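Local coordinates for protein octaprenyl-diphosphate synthase (Bacteroides thetaiotaomicron, PDB 3RMG) that probably acts as a magnesium-dependent prenyltransferase of the FPP/GGPP synthase family, building isoprenoid diphosphate chains, at residues Lys48-Leu54 and Leu314-Tyr320. Residues are numbered along the deposited sequence; the frame is centred on the assembly and turned at random.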
ATOM      1  N   LYS A  48       8.574 -14.168  17.904  1.00 95.30           N
ATOM      2  CA  LYS A  48       9.681 -14.817  17.206  1.00 97.60           C
ATOM      3  C   LYS A  48       9.801 -14.346  15.755  1.00 94.67           C
ATOM      4  O   LYS A  48       8.804 -14.239  15.037  1.00 97.44           O
ATOM      5  CB  LYS A  48       9.557 -16.342  17.278  1.00 99.34           C
ATOM      6  CG  LYS A  48      10.020 -16.923  18.611  1.00103.99           C
ATOM      7  CD  LYS A  48      10.207 -18.435  18.540  1.00111.49           C
ATOM      8  CE  LYS A  48      10.975 -18.949  19.756  1.00116.56           C
ATOM      9  NZ  LYS A  48      11.093 -20.442  19.780  1.00119.51           N
ATOM     10  N   MET A  49      11.030 -14.064  15.337  1.00 86.43           N
ATOM     11  CA  MET A  49      11.279 -13.514  14.013  1.00 79.82           C
ATOM     12  C   MET A  49      11.615 -14.620  13.030  1.00 71.48           C
ATOM     13  O   MET A  49      12.726 -14.682  12.513  1.00 73.37           O
ATOM     14  CB  MET A  49      12.428 -12.511  14.076  1.00 82.69           C
ATOM     15  CG  MET A  49      12.130 -11.289  14.926  1.00 87.70           C
ATOM     16  SD  MET A  49      13.520 -10.862  15.986  1.00 95.82           S
ATOM     17  CE  MET A  49      13.653 -12.351  16.988  1.00 89.54           C
ATOM     18  N   MET A  50      10.643 -15.483  12.771  1.00 60.13           N
ATOM     19  CA  MET A  50      10.847 -16.640  11.925  1.00 56.25           C
ATOM     20  C   MET A  50      11.419 -16.274  10.548  1.00 54.29           C
ATOM     21  O   MET A  50      12.343 -16.929  10.051  1.00 49.27           O
ATOM     22  CB  MET A  50       9.538 -17.406  11.775  1.00 60.30           C
ATOM     23  CG  MET A  50       9.666 -18.893  12.067  1.00 77.79           C
ATOM     24  SD  MET A  50      10.290 -19.186  13.741  1.00 94.78           S
ATOM     25  CE  MET A  50       9.047 -18.332  14.715  1.00 93.32           C
ATOM     26  N   ARG A  51      10.887 -15.220   9.936  1.00 49.37           N
ATOM     27  CA  ARG A  51      11.319 -14.837   8.591  1.00 48.17           C
ATOM     28  C   ARG A  51      12.646 -14.071   8.569  1.00 44.37           C
ATOM     29  O   ARG A  51      13.501 -14.354   7.741  1.00 49.11           O
ATOM     30  CB  ARG A  51      10.220 -14.062   7.849  1.00 47.01           C
ATOM     31  CG  ARG A  51       9.009 -14.901   7.494  1.00 49.28           C
ATOM     32  CD  ARG A  51       7.786 -14.025   7.157  1.00 46.65           C
ATOM     33  NE  ARG A  51       6.575 -14.830   7.139  1.00 69.86           N
ATOM     34  CZ  ARG A  51       5.707 -14.911   8.143  1.00 72.27           C
ATOM     35  NH1 ARG A  51       5.893 -14.199   9.247  1.00 69.06           N
ATOM     36  NH2 ARG A  51       4.636 -15.686   8.028  1.00 78.84           N
ATOM     37  N   PRO A  52      12.811 -13.080   9.460  1.00 43.98           N
ATOM     38  CA  PRO A  52      14.109 -12.409   9.560  1.00 43.85           C
ATOM     39  C   PRO A  52      15.253 -13.378   9.837  1.00 38.55           C
ATOM     40  O   PRO A  52      16.329 -13.238   9.255  1.00 44.94           O
ATOM     41  CB  PRO A  52      13.905 -11.440  10.724  1.00 44.23           C
ATOM     42  CG  PRO A  52      12.466 -11.079  10.609  1.00 42.73           C
ATOM     43  CD  PRO A  52      11.792 -12.395  10.268  1.00 45.88           C
ATOM     44  N   ILE A  53      15.032 -14.368  10.694  1.00 37.94           N
ATOM     45  CA  ILE A  53      16.081 -15.365  10.922  1.00 41.20           C
ATOM     46  C   ILE A  53      16.414 -16.114   9.623  1.00 41.43           C
ATOM     47  O   ILE A  53      17.576 -16.382   9.328  1.00 43.99           O
ATOM     48  CB  ILE A  53      15.717 -16.345  12.045  1.00 38.60           C
ATOM     49  CG1 ILE A  53      15.879 -15.670  13.412  1.00 42.57           C
ATOM     50  CG2 ILE A  53      16.590 -17.565  11.975  1.00 41.10           C
ATOM     51  CD1 ILE A  53      15.128 -16.379  14.534  1.00 41.74           C
ATOM     52  N   LEU A  54      15.396 -16.436   8.835  1.00 38.03           N
ATOM     53  CA  LEU A  54      15.636 -17.070   7.547  1.00 37.90           C
ATOM     54  C   LEU A  54      16.484 -16.176   6.618  1.00 41.12           C
ATOM     55  O   LEU A  54      17.415 -16.647   5.971  1.00 33.73           O
ATOM     56  CB  LEU A  54      14.315 -17.422   6.864  1.00 35.95           C
ATOM     57  CG  LEU A  54      14.425 -18.266   5.602  1.00 37.40           C
ATOM     58  CD1 LEU A  54      15.210 -19.529   5.924  1.00 39.84           C
ATOM     59  CD2 LEU A  54      13.049 -18.608   5.037  1.00 36.76           C
ATOM     60  N   LEU A 314      20.322 -23.812   9.815  1.00 35.55           N
ATOM     61  CA  LEU A 314      19.146 -24.002   8.956  1.00 35.71           C
ATOM     62  C   LEU A 314      18.456 -25.358   9.159  1.00 41.52           C
ATOM     63  O   LEU A 314      17.225 -25.431   9.217  1.00 40.43           O
ATOM     64  CB  LEU A 314      19.542 -23.850   7.487  1.00 38.65           C
ATOM     65  CG  LEU A 314      19.609 -22.392   7.049  1.00 42.48           C
ATOM     66  CD1 LEU A 314      20.420 -22.245   5.789  1.00 32.95           C
ATOM     67  CD2 LEU A 314      18.176 -21.823   6.891  1.00 34.00           C
ATOM     68  N   ARG A 315      19.230 -26.435   9.260  1.00 36.17           N
ATOM     69  CA  ARG A 315      18.608 -27.711   9.537  1.00 39.75           C
ATOM     70  C   ARG A 315      17.851 -27.659  10.868  1.00 42.15           C
ATOM     71  O   ARG A 315      16.740 -28.153  10.952  1.00 45.63           O
ATOM     72  CB  ARG A 315      19.612 -28.864   9.503  1.00 37.98           C
ATOM     73  CG  ARG A 315      20.220 -29.071   8.129  1.00 43.51           C
ATOM     74  CD  ARG A 315      20.867 -30.432   7.975  1.00 45.27           C
ATOM     75  NE  ARG A 315      21.772 -30.765   9.072  1.00 63.74           N
ATOM     76  CZ  ARG A 315      23.016 -30.305   9.200  1.00 63.30           C
ATOM     77  NH1 ARG A 315      23.763 -30.700  10.223  1.00 55.03           N
ATOM     78  NH2 ARG A 315      23.518 -29.452   8.315  1.00 62.57           N
ATOM     79  N   THR A 316      18.444 -27.047  11.891  1.00 44.97           N
ATOM     80  CA  THR A 316      17.791 -26.914  13.195  1.00 41.85           C
ATOM     81  C   THR A 316      16.563 -25.999  13.108  1.00 44.50           C
ATOM     82  O   THR A 316      15.528 -26.275  13.686  1.00 46.79           O
ATOM     83  CB  THR A 316      18.754 -26.356  14.274  1.00 40.93           C
ATOM     84  OG1 THR A 316      19.984 -27.086  14.247  1.00 50.15           O
ATOM     85  CG2 THR A 316      18.142 -26.477  15.661  1.00 41.82           C
ATOM     86  N   TYR A 317      16.688 -24.890  12.400  1.00 47.69           N
ATOM     87  CA  TYR A 317      15.535 -24.038  12.130  1.00 47.07           C
ATOM     88  C   TYR A 317      14.379 -24.874  11.557  1.00 48.72           C
ATOM     89  O   TYR A 317      13.245 -24.795  12.014  1.00 40.31           O
ATOM     90  CB  TYR A 317      15.958 -22.989  11.116  1.00 43.53           C
ATOM     91  CG  TYR A 317      14.914 -21.985  10.695  1.00 46.73           C
ATOM     92  CD1 TYR A 317      14.832 -20.738  11.315  1.00 46.62           C
ATOM     93  CD2 TYR A 317      14.051 -22.253   9.639  1.00 36.76           C
ATOM     94  CE1 TYR A 317      13.897 -19.796  10.909  1.00 45.63           C
ATOM     95  CE2 TYR A 317      13.109 -21.321   9.228  1.00 42.60           C
ATOM     96  CZ  TYR A 317      13.041 -20.097   9.862  1.00 51.73           C
ATOM     97  OH  TYR A 317      12.115 -19.173   9.447  1.00 56.37           O
ATOM     98  N   LEU A 318      14.671 -25.691  10.555  1.00 43.39           N
ATOM     99  CA  LEU A 318      13.615 -26.410   9.877  1.00 45.91           C
ATOM    100  C   LEU A 318      13.042 -27.513  10.769  1.00 49.18           C
ATOM    101  O   LEU A 318      11.839 -27.758  10.751  1.00 44.76           O
ATOM    102  CB  LEU A 318      14.088 -26.923   8.505  1.00 44.24           C
ATOM    103  CG  LEU A 318      13.021 -27.540   7.587  1.00 56.95           C
ATOM    104  CD1 LEU A 318      11.693 -26.801   7.691  1.00 53.65           C
ATOM    105  CD2 LEU A 318      13.482 -27.567   6.144  1.00 47.74           C
ATOM    106  N   ASP A 319      13.886 -28.144  11.585  1.00 51.86           N
ATOM    107  CA  ASP A 319      13.401 -29.118  12.567  1.00 53.63           C
ATOM    108  C   ASP A 319      12.476 -28.461  13.584  1.00 58.78           C
ATOM    109  O   ASP A 319      11.494 -29.053  14.017  1.00 60.12           O
ATOM    110  CB  ASP A 319      14.555 -29.781  13.304  1.00 54.24           C
ATOM    111  CG  ASP A 319      15.194 -30.898  12.506  1.00 57.52           C
ATOM    112  OD1 ASP A 319      16.372 -31.213  12.768  1.00 65.96           O
ATOM    113  OD2 ASP A 319      14.522 -31.467  11.622  1.00 61.92           O
ATOM    114  N   TYR A 320      12.804 -27.232  13.962  1.00 59.14           N
ATOM    115  CA  TYR A 320      12.068 -26.510  14.986  1.00 63.38           C
ATOM    116  C   TYR A 320      10.712 -26.050  14.449  1.00 66.81           C
ATOM    117  O   TYR A 320       9.707 -26.087  15.160  1.00 70.44           O
ATOM    118  CB  TYR A 320      12.895 -25.318  15.447  1.00 62.27           C
ATOM    119  CG  TYR A 320      12.476 -24.717  16.762  1.00 75.25           C
ATOM    120  CD1 TYR A 320      13.077 -25.120  17.953  1.00 81.42           C
ATOM    121  CD2 TYR A 320      11.503 -23.718  16.816  1.00 79.88           C
ATOM    122  CE1 TYR A 320      12.709 -24.559  19.167  1.00 88.81           C
ATOM    123  CE2 TYR A 320      11.128 -23.151  18.021  1.00 84.76           C
ATOM    124  CZ  TYR A 320      11.733 -23.574  19.195  1.00 90.70           C
ATOM    125  OH  TYR A 320      11.364 -23.014  20.398  1.00 90.06           O
TER
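Y317 reaches from helix 309-323 to the first turn of helix 50-62, where its hydroxyl donates a hydrogen bond to M50 O. As modelled, OH to O is 2.3 Å, a very short value whose exact length is doubtful. The carbonyl oxygen lies in the plane of the phenol, at its edge. Having CG anti to the backbone N (chi1 -180°) carries the ring toward helix 50-62, where its hydroxyl meets the backbone. M50 O also takes a weak bond from L54 N, so the oxygen serves both its own helix and the visiting tyrosine.

I53 and L54 approach obliquely from one side of the ring plane: I53 CG2 sits 3.7 Å from Y317 CE1, and L54 CB lies against the hydroxyl end, 3.8 Å from Y317 OH. On the other side, the M50 chain folds back (chi2 and chi3 both 58°), bringing SD to 5.4 Å from the Y317 ring centroid, an oblique Met-aromatic contact. One turn back along helix 309-323, L314 CD2 meets L54 CD1 at 3.9 Å, their side chains crossing at about a right angle. The extended K48 chain brings NZ to 2.7 Å from Y320 OH, but the angle is poor for a hydrogen bond and the lysine is poorly ordered, so this approach is doubtful.

Around this layer, I206 of helix 193-217 touches L54 and Y317, while I9 of helix 5-10 packs on I53. The segment axes stay 11.7 Å apart and run nearly antiparallel (160°), with the Y317 side chain lying between them, within the all-helical bundle of the isoprenoid synthase fold.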